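PDB 7MI0: glycosyltransferase from Rickettsia africae, which probably transfers sugar units to acceptor molecules, as other GT-B-fold glycosyltransferases do, though its own substrates are not established. Local coordinates for residues V102-R108 / A125-T130; Q310-L315 / I364-R369. All coordinates share one frame; numbering follows the deposited sequence.

How the interactions relate
Interaction 1 (102-108 with 125-130) and interaction 2 (310-315 with 364-369) sit in the two halves of the GT-B fold, on opposite sides of the centre of the chain. Their centres are 36 Å apart and their nearest atoms about 20 Å, so they do not touch. Along the chain they follow in series. Interaction 1 pairs neighbouring strands inside the seven-stranded parallel sheet of the N-terminal half; interaction 2 fastens the turn between helix 304-311 and strand 315-319 of the six-stranded sheet to helix 359-375. The C-terminal helix 378-393, which follows helix 359-375, returns to the first half and packs on interaction 1, tying both halves together.

Interaction 1: residues V102-R108 / A125-T130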
ATOM      1  N   VAL A 102       0.241 -26.848 -10.026  1.00 62.08           N
ATOM      2  CA  VAL A 102       0.493 -25.418  -9.920  1.00 55.05           C
ATOM      3  C   VAL A 102       1.464 -24.991 -11.006  1.00 57.13           C
ATOM      4  O   VAL A 102       2.506 -25.625 -11.218  1.00 65.38           O
ATOM      5  CB  VAL A 102       1.034 -25.082  -8.521  1.00 56.82           C
ATOM      6  CG1 VAL A 102       1.531 -23.651  -8.464  1.00 47.98           C
ATOM      7  CG2 VAL A 102      -0.040 -25.321  -7.471  1.00 59.01           C
ATOM      8  N   ASP A 103       1.124 -23.908 -11.701  1.00 55.12           N
ATOM      9  CA  ASP A 103       1.950 -23.392 -12.785  1.00 54.14           C
ATOM     10  C   ASP A 103       2.972 -22.365 -12.308  1.00 50.78           C
ATOM     11  O   ASP A 103       4.086 -22.309 -12.839  1.00 52.15           O
ATOM     12  CB  ASP A 103       1.055 -22.782 -13.866  1.00 54.99           C
ATOM     13  CG  ASP A 103       0.228 -23.826 -14.584  1.00 63.02           C
ATOM     14  OD1 ASP A 103       0.822 -24.809 -15.082  1.00 71.40           O
ATOM     15  OD2 ASP A 103      -1.014 -23.678 -14.639  1.00 61.86           O
ATOM     16  N   ILE A 104       2.619 -21.549 -11.318  1.00 45.09           N
ATOM     17  CA  ILE A 104       3.498 -20.507 -10.803  1.00 43.77           C
ATOM     18  C   ILE A 104       3.348 -20.460  -9.292  1.00 47.58           C
ATOM     19  O   ILE A 104       2.227 -20.483  -8.774  1.00 49.15           O
ATOM     20  CB  ILE A 104       3.173 -19.123 -11.400  1.00 48.86           C
ATOM     21  CG1 ILE A 104       3.506 -19.066 -12.889  1.00 50.56           C
ATOM     22  CG2 ILE A 104       3.896 -18.022 -10.647  1.00 41.88           C
ATOM     23  CD1 ILE A 104       2.989 -17.811 -13.548  1.00 50.82           C
ATOM     24  N   VAL A 105       4.468 -20.397  -8.584  1.00 47.44           N
ATOM     25  CA  VAL A 105       4.473 -20.061  -7.168  1.00 46.62           C
ATOM     26  C   VAL A 105       4.916 -18.612  -7.034  1.00 46.45           C
ATOM     27  O   VAL A 105       5.991 -18.235  -7.517  1.00 44.70           O
ATOM     28  CB  VAL A 105       5.387 -20.997  -6.364  1.00 46.47           C
ATOM     29  CG1 VAL A 105       5.507 -20.487  -4.940  1.00 47.54           C
ATOM     30  CG2 VAL A 105       4.838 -22.405  -6.385  1.00 42.01           C
ATOM     31  N   HIS A 106       4.088 -17.807  -6.376  1.00 47.37           N
ATOM     32  CA  HIS A 106       4.236 -16.357  -6.296  1.00 41.08           C
ATOM     33  C   HIS A 106       4.498 -15.991  -4.838  1.00 41.98           C
ATOM     34  O   HIS A 106       3.604 -16.108  -3.992  1.00 42.65           O
ATOM     35  CB  HIS A 106       2.970 -15.688  -6.834  1.00 43.77           C
ATOM     36  CG  HIS A 106       3.082 -14.210  -7.030  1.00 42.06           C
ATOM     37  ND1 HIS A 106       2.109 -13.476  -7.672  1.00 39.48           N
ATOM     38  CD2 HIS A 106       4.041 -13.326  -6.667  1.00 44.01           C
ATOM     39  CE1 HIS A 106       2.461 -12.203  -7.696  1.00 42.88           C
ATOM     40  NE2 HIS A 106       3.631 -12.085  -7.092  1.00 43.70           N
ATOM     41  N   THR A 107       5.720 -15.561  -4.537  1.00 40.95           N
ATOM     42  CA  THR A 107       6.120 -15.258  -3.169  1.00 48.58           C
ATOM     43  C   THR A 107       6.196 -13.753  -2.958  1.00 52.26           C
ATOM     44  O   THR A 107       6.722 -13.017  -3.800  1.00 48.28           O
ATOM     45  CB  THR A 107       7.472 -15.891  -2.822  1.00 42.78           C
ATOM     46  OG1 THR A 107       8.529 -15.184  -3.480  1.00 43.85           O
ATOM     47  CG2 THR A 107       7.507 -17.326  -3.278  1.00 53.83           C
ATOM     48  N   ARG A 108       5.675 -13.303  -1.821  1.00 53.45           N
ATOM     49  CA  ARG A 108       5.703 -11.903  -1.423  1.00 51.20           C
ATOM     50  C   ARG A 108       6.366 -11.752  -0.059  1.00 57.84           C
ATOM     51  O   ARG A 108       5.933 -10.957   0.778  1.00 56.49           O
ATOM     52  CB  ARG A 108       4.293 -11.317  -1.418  1.00 50.59           C
ATOM     53  CG  ARG A 108       3.299 -12.088  -2.291  1.00 52.54           C
ATOM     54  CD  ARG A 108       1.945 -11.393  -2.357  1.00 48.03           C
ATOM     55  NE  ARG A 108       1.959 -10.287  -3.304  1.00 50.36           N
ATOM     56  CZ  ARG A 108       1.149 -10.177  -4.346  1.00 45.25           C
ATOM     57  NH1 ARG A 108       0.190 -11.058  -4.574  1.00 46.37           N
ATOM     58  NH2 ARG A 108       1.299  -9.152  -5.177  1.00 47.29           N
ATOM     59  N   ALA A 125       6.931 -26.053 -11.650  1.00 60.20           N
ATOM     60  CA  ALA A 125       6.399 -24.734 -11.343  1.00 57.54           C
ATOM     61  C   ALA A 125       7.451 -23.653 -11.572  1.00 60.51           C
ATOM     62  O   ALA A 125       8.658 -23.912 -11.593  1.00 62.68           O
ATOM     63  CB  ALA A 125       5.899 -24.683  -9.900  1.00 55.84           C
ATOM     64  N   LYS A 126       6.969 -22.428 -11.752  1.00 55.34           N
ATOM     65  CA  LYS A 126       7.797 -21.247 -11.938  1.00 50.81           C
ATOM     66  C   LYS A 126       7.778 -20.396 -10.674  1.00 51.44           C
ATOM     67  O   LYS A 126       6.884 -20.511  -9.829  1.00 49.44           O
ATOM     68  CB  LYS A 126       7.309 -20.422 -13.131  1.00 52.93           C
ATOM     69  CG  LYS A 126       7.145 -21.214 -14.417  1.00 57.88           C
ATOM     70  CD  LYS A 126       8.483 -21.609 -15.002  1.00 55.48           C
ATOM     71  CE  LYS A 126       8.319 -22.152 -16.411  1.00 58.23           C
ATOM     72  NZ  LYS A 126       9.633 -22.352 -17.088  1.00 58.49           N
ATOM     73  N   PHE A 127       8.772 -19.515 -10.567  1.00 50.01           N
ATOM     74  CA  PHE A 127       9.070 -18.789  -9.338  1.00 42.71           C
ATOM     75  C   PHE A 127       8.990 -17.295  -9.604  1.00 44.49           C
ATOM     76  O   PHE A 127       9.802 -16.752 -10.360  1.00 47.07           O
ATOM     77  CB  PHE A 127      10.461 -19.174  -8.827  1.00 43.68           C
ATOM     78  CG  PHE A 127      10.779 -18.667  -7.450  1.00 44.90           C
ATOM     79  CD1 PHE A 127      10.014 -19.046  -6.363  1.00 51.01           C
ATOM     80  CD2 PHE A 127      11.869 -17.840  -7.237  1.00 44.30           C
ATOM     81  CE1 PHE A 127      10.315 -18.587  -5.090  1.00 51.27           C
ATOM     82  CE2 PHE A 127      12.172 -17.381  -5.969  1.00 43.59           C
ATOM     83  CZ  PHE A 127      11.394 -17.757  -4.896  1.00 44.52           C
ATOM     84  N   LEU A 128       8.024 -16.629  -8.975  1.00 45.90           N
ATOM     85  CA  LEU A 128       7.841 -15.191  -9.116  1.00 42.23           C
ATOM     86  C   LEU A 128       7.931 -14.533  -7.749  1.00 43.52           C
ATOM     87  O   LEU A 128       7.288 -14.986  -6.798  1.00 49.64           O
ATOM     88  CB  LEU A 128       6.496 -14.857  -9.767  1.00 41.38           C
ATOM     89  CG  LEU A 128       6.230 -13.357  -9.933  1.00 46.47           C
ATOM     90  CD1 LEU A 128       7.364 -12.697 -10.710  1.00 43.08           C
ATOM     91  CD2 LEU A 128       4.888 -13.099 -10.607  1.00 39.72           C
ATOM     92  N   THR A 129       8.718 -13.461  -7.662  1.00 44.15           N
ATOM     93  CA  THR A 129       8.876 -12.676  -6.443  1.00 39.19           C
ATOM     94  C   THR A 129       8.354 -11.263  -6.671  1.00 45.64           C
ATOM     95  O   THR A 129       8.677 -10.634  -7.688  1.00 42.87           O
ATOM     96  CB  THR A 129      10.345 -12.615  -6.015  1.00 39.61           C
ATOM     97  OG1 THR A 129      10.878 -13.940  -5.940  1.00 48.10           O
ATOM     98  CG2 THR A 129      10.488 -11.930  -4.657  1.00 40.33           C
ATOM     99  N   THR A 130       7.557 -10.768  -5.727  1.00 44.68           N
ATOM    100  CA  THR A 130       7.170  -9.365  -5.672  1.00 40.75           C
ATOM    101  C   THR A 130       7.751  -8.752  -4.407  1.00 44.26           C
ATOM    102  O   THR A 130       7.596  -9.312  -3.316  1.00 48.38           O
ATOM    103  CB  THR A 130       5.647  -9.190  -5.684  1.00 42.21           C
ATOM    104  OG1 THR A 130       5.098  -9.798  -6.861  1.00 39.67           O
ATOM    105  CG2 THR A 130       5.282  -7.711  -5.672  1.00 35.97           C
TER
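Strands 104-107 and 126-130 run in the same direction, their short axes approaching to 4.7 Å and inclined by 22°, and Ile104 to Thr107 pair in order with Lys126 to Thr129. With helix 114-122 they form a beta-alpha-beta unit of the Rossmann-like N-terminal half of a GT-B fold. Five backbone hydrogen bonds join them, from Lys126 N to Asp103 O at one end to Thr130 N to Thr107 O at the other. On the face carrying Ile104, His106 and Leu128, Leu128 CD2 lies over the imidazole, 3.8 Å from the centroid of His106, in a CH-pi contact. His106 CG stands anti to the backbone N (chi1 -170°), which lets the ring rise from the sheet and lean toward Thr130 of the adjoining strand. ND1 bonds to Tyr389 of helix 378-393 and NE2 to Thr130; these two hydrogen bonds probably fix the ring's rotation. The opposite face turns Val105, Thr107 and Phe127 toward helix 114-122. There Thr107 CG2 approaches Phe127 CE1 at 3.6 Å, the two side chains crossing at about a right angle, and Tyr117 meets the Phe127 ring edge-to-face. The His106 NE2 to Thr130 OG1 bond, 2.7 Å and nearly straight, lies in the imidazole plane.

Interaction 2: residues Q310-L315 / I364-R369; sequences QAMKKL and IQEAAR
Ala368 turns its methyl toward the end of helix 304-311, where CB lies 3.9 Å from Gln310 CB, at the tightly packed side of this contact. In the C-terminal, Rossmann-like half of the GT-B fold, segment 310-315 is the turn that leads from that helix into strand 315-319, and helix 359-375 passes against it. Lys313, with a left-handed backbone conformation (phi 63°, psi 46°), reverses the chain, and its N bonds back to Gln310 O. The carbonyl of Lys313 rests against the aliphatic part of Gln365, with Lys313 O 3.2 Å from Gln365 CG. Farther along, Leu315 CD2 meets Ile364 CG2 at 3.9 Å, the two side chains crossing at about a right angle; Cys352 and Ile355 of helix 342-355 also touch Leu315.

The looser, partly exposed side is confined to the pair Lys313 and Glu366. The extended Lys313 chain passes Arg369 CB and ends in a weak salt bridge to Glu366, whose chain bends at chi2 (-62°) to bring the carboxylate back toward the lysine. Both carboxylate oxygens are within similar reach of Lys313 NZ, which lies 3.3 Å from Glu366 OE1. Arg369, by contrast, forms a well-anchored end of the contact: its chain runs extended from CG to NE and delivers the guanidinium to the C-terminal end of helix 304-311, where Phe189 O also binds NH1 and Cys186 O binds NH2. Across the contact, Arg369 NH1 donates to Ala311 O at 2.9 Å, with that oxygen lying in the guanidinium plane.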
ATOM      1  N   GLN A 310      -6.325  10.908  -4.101  1.00 42.65           N
ATOM      2  CA  GLN A 310      -6.474  11.359  -5.479  1.00 38.40           C
ATOM      3  C   GLN A 310      -7.720  10.763  -6.118  1.00 41.80           C
ATOM      4  O   GLN A 310      -8.415  11.437  -6.888  1.00 44.43           O
ATOM      5  CB  GLN A 310      -5.231  10.994  -6.285  1.00 38.56           C
ATOM      6  CG  GLN A 310      -4.046  11.887  -6.042  1.00 40.14           C
ATOM      7  CD  GLN A 310      -2.828  11.430  -6.815  1.00 45.60           C
ATOM      8  OE1 GLN A 310      -2.385  10.287  -6.679  1.00 47.21           O
ATOM      9  NE2 GLN A 310      -2.281  12.320  -7.638  1.00 45.40           N
ATOM     10  N   ALA A 311      -8.022   9.498  -5.811  1.00 42.21           N
ATOM     11  CA  ALA A 311      -9.232   8.883  -6.345  1.00 42.99           C
ATOM     12  C   ALA A 311     -10.486   9.619  -5.885  1.00 46.43           C
ATOM     13  O   ALA A 311     -11.489   9.655  -6.610  1.00 41.95           O
ATOM     14  CB  ALA A 311      -9.298   7.413  -5.932  1.00 37.24           C
ATOM     15  N   MET A 312     -10.450  10.218  -4.698  1.00 44.11           N
ATOM     16  CA  MET A 312     -11.612  10.876  -4.130  1.00 42.35           C
ATOM     17  C   MET A 312     -11.702  12.351  -4.504  1.00 44.56           C
ATOM     18  O   MET A 312     -12.509  13.077  -3.911  1.00 46.94           O
ATOM     19  CB  MET A 312     -11.609  10.712  -2.609  1.00 42.23           C
ATOM     20  CG  MET A 312     -11.795   9.278  -2.143  1.00 41.61           C
ATOM     21  SD  MET A 312     -13.312   8.497  -2.741  1.00 49.46           S
ATOM     22  CE  MET A 312     -14.557   9.528  -1.968  1.00 48.25           C
ATOM     23  N   LYS A 313     -10.897  12.804  -5.472  1.00 43.45           N
ATOM     24  CA  LYS A 313     -10.951  14.179  -5.994  1.00 49.17           C
ATOM     25  C   LYS A 313     -10.613  15.207  -4.911  1.00 44.11           C
ATOM     26  O   LYS A 313     -11.280  16.232  -4.767  1.00 44.36           O
ATOM     27  CB  LYS A 313     -12.317  14.490  -6.627  1.00 40.45           C
ATOM     28  CG  LYS A 313     -12.631  13.734  -7.914  1.00 40.13           C
ATOM     29  CD  LYS A 313     -14.023  14.080  -8.446  1.00 47.87           C
ATOM     30  CE  LYS A 313     -14.211  13.620  -9.893  1.00 55.73           C
ATOM     31  NZ  LYS A 313     -15.550  13.965 -10.451  1.00 65.25           N
ATOM     32  N   LYS A 314      -9.549  14.937  -4.159  1.00 43.63           N
ATOM     33  CA  LYS A 314      -9.125  15.801  -3.066  1.00 47.78           C
ATOM     34  C   LYS A 314      -7.811  16.502  -3.398  1.00 42.57           C
ATOM     35  O   LYS A 314      -7.070  16.096  -4.294  1.00 38.50           O
ATOM     36  CB  LYS A 314      -8.972  14.997  -1.770  1.00 45.10           C
ATOM     37  CG  LYS A 314     -10.237  14.278  -1.356  1.00 46.40           C
ATOM     38  CD  LYS A 314     -11.388  15.263  -1.204  1.00 49.78           C
ATOM     39  CE  LYS A 314     -12.718  14.534  -1.100  1.00 53.09           C
ATOM     40  NZ  LYS A 314     -13.841  15.435  -0.734  1.00 63.60           N
ATOM     41  N   LEU A 315      -7.533  17.577  -2.667  1.00 40.10           N
ATOM     42  CA  LEU A 315      -6.211  18.183  -2.708  1.00 43.83           C
ATOM     43  C   LEU A 315      -5.284  17.371  -1.814  1.00 48.85           C
ATOM     44  O   LEU A 315      -5.552  17.209  -0.618  1.00 51.07           O
ATOM     45  CB  LEU A 315      -6.264  19.640  -2.259  1.00 47.29           C
ATOM     46  CG  LEU A 315      -7.018  20.602  -3.177  1.00 45.56           C
ATOM     47  CD1 LEU A 315      -6.855  22.030  -2.683  1.00 46.21           C
ATOM     48  CD2 LEU A 315      -6.555  20.464  -4.629  1.00 40.08           C
ATOM     49  N   ILE A 364      -7.343  20.664 -10.384  1.00 46.53           N
ATOM     50  CA  ILE A 364      -6.436  19.699  -9.775  1.00 46.45           C
ATOM     51  C   ILE A 364      -7.204  18.502  -9.231  1.00 48.30           C
ATOM     52  O   ILE A 364      -6.767  17.352  -9.367  1.00 48.61           O
ATOM     53  CB  ILE A 364      -5.609  20.381  -8.673  1.00 45.91           C
ATOM     54  CG1 ILE A 364      -4.774  21.516  -9.267  1.00 41.68           C
ATOM     55  CG2 ILE A 364      -4.759  19.352  -7.943  1.00 37.97           C
ATOM     56  CD1 ILE A 364      -3.927  22.238  -8.253  1.00 42.09           C
ATOM     57  N   GLN A 365      -8.350  18.748  -8.593  1.00 44.82           N
ATOM     58  CA  GLN A 365      -9.132  17.648  -8.037  1.00 43.13           C
ATOM     59  C   GLN A 365      -9.625  16.712  -9.135  1.00 47.45           C
ATOM     60  O   GLN A 365      -9.519  15.485  -9.013  1.00 43.55           O
ATOM     61  CB  GLN A 365     -10.295  18.201  -7.221  1.00 43.00           C
ATOM     62  CG  GLN A 365      -9.844  18.855  -5.939  1.00 43.87           C
ATOM     63  CD  GLN A 365     -10.931  19.652  -5.270  1.00 48.60           C
ATOM     64  OE1 GLN A 365     -12.012  19.855  -5.832  1.00 53.67           O
ATOM     65  NE2 GLN A 365     -10.653  20.118  -4.059  1.00 48.41           N
ATOM     66  N   GLU A 366     -10.164  17.278 -10.220  1.00 48.23           N
ATOM     67  CA  GLU A 366     -10.567  16.458 -11.359  1.00 48.56           C
ATOM     68  C   GLU A 366      -9.374  15.708 -11.937  1.00 48.98           C
ATOM     69  O   GLU A 366      -9.446  14.500 -12.188  1.00 49.50           O
ATOM     70  CB  GLU A 366     -11.220  17.326 -12.433  1.00 51.63           C
ATOM     71  CG  GLU A 366     -12.547  17.952 -12.031  1.00 61.68           C
ATOM     72  CD  GLU A 366     -13.615  16.921 -11.727  1.00 75.42           C
ATOM     73  OE1 GLU A 366     -13.595  15.837 -12.351  1.00 85.27           O
ATOM     74  OE2 GLU A 366     -14.472  17.200 -10.859  1.00 73.21           O
ATOM     75  N   ALA A 367      -8.257  16.413 -12.143  1.00 51.18           N
ATOM     76  CA  ALA A 367      -7.069  15.780 -12.706  1.00 44.12           C
ATOM     77  C   ALA A 367      -6.561  14.654 -11.823  1.00 42.68           C
ATOM     78  O   ALA A 367      -5.970  13.692 -12.325  1.00 41.39           O
ATOM     79  CB  ALA A 367      -5.970  16.821 -12.917  1.00 36.43           C
ATOM     80  N   ALA A 368      -6.787  14.751 -10.511  1.00 42.77           N
ATOM     81  CA  ALA A 368      -6.263  13.752  -9.587  1.00 42.01           C
ATOM     82  C   ALA A 368      -6.976  12.417  -9.758  1.00 41.08           C
ATOM     83  O   ALA A 368      -6.331  11.367  -9.839  1.00 40.44           O
ATOM     84  CB  ALA A 368      -6.382  14.254  -8.145  1.00 42.12           C
ATOM     85  N   ARG A 369      -8.309  12.430  -9.813  1.00 40.32           N
ATOM     86  CA  ARG A 369      -9.009  11.176 -10.050  1.00 37.02           C
ATOM     87  C   ARG A 369      -8.775  10.667 -11.467  1.00 41.46           C
ATOM     88  O   ARG A 369      -8.727   9.450 -11.686  1.00 41.20           O
ATOM     89  CB  ARG A 369     -10.504  11.325  -9.786  1.00 40.24           C
ATOM     90  CG  ARG A 369     -11.260  10.029 -10.045  1.00 39.09           C
ATOM     91  CD  ARG A 369     -12.706  10.078  -9.621  1.00 39.64           C
ATOM     92  NE  ARG A 369     -13.399   8.871 -10.048  1.00 39.78           N
ATOM     93  CZ  ARG A 369     -13.461   7.757  -9.336  1.00 42.38           C
ATOM     94  NH1 ARG A 369     -12.916   7.678  -8.133  1.00 46.99           N
ATOM     95  NH2 ARG A 369     -14.086   6.697  -9.841  1.00 40.22           N
TER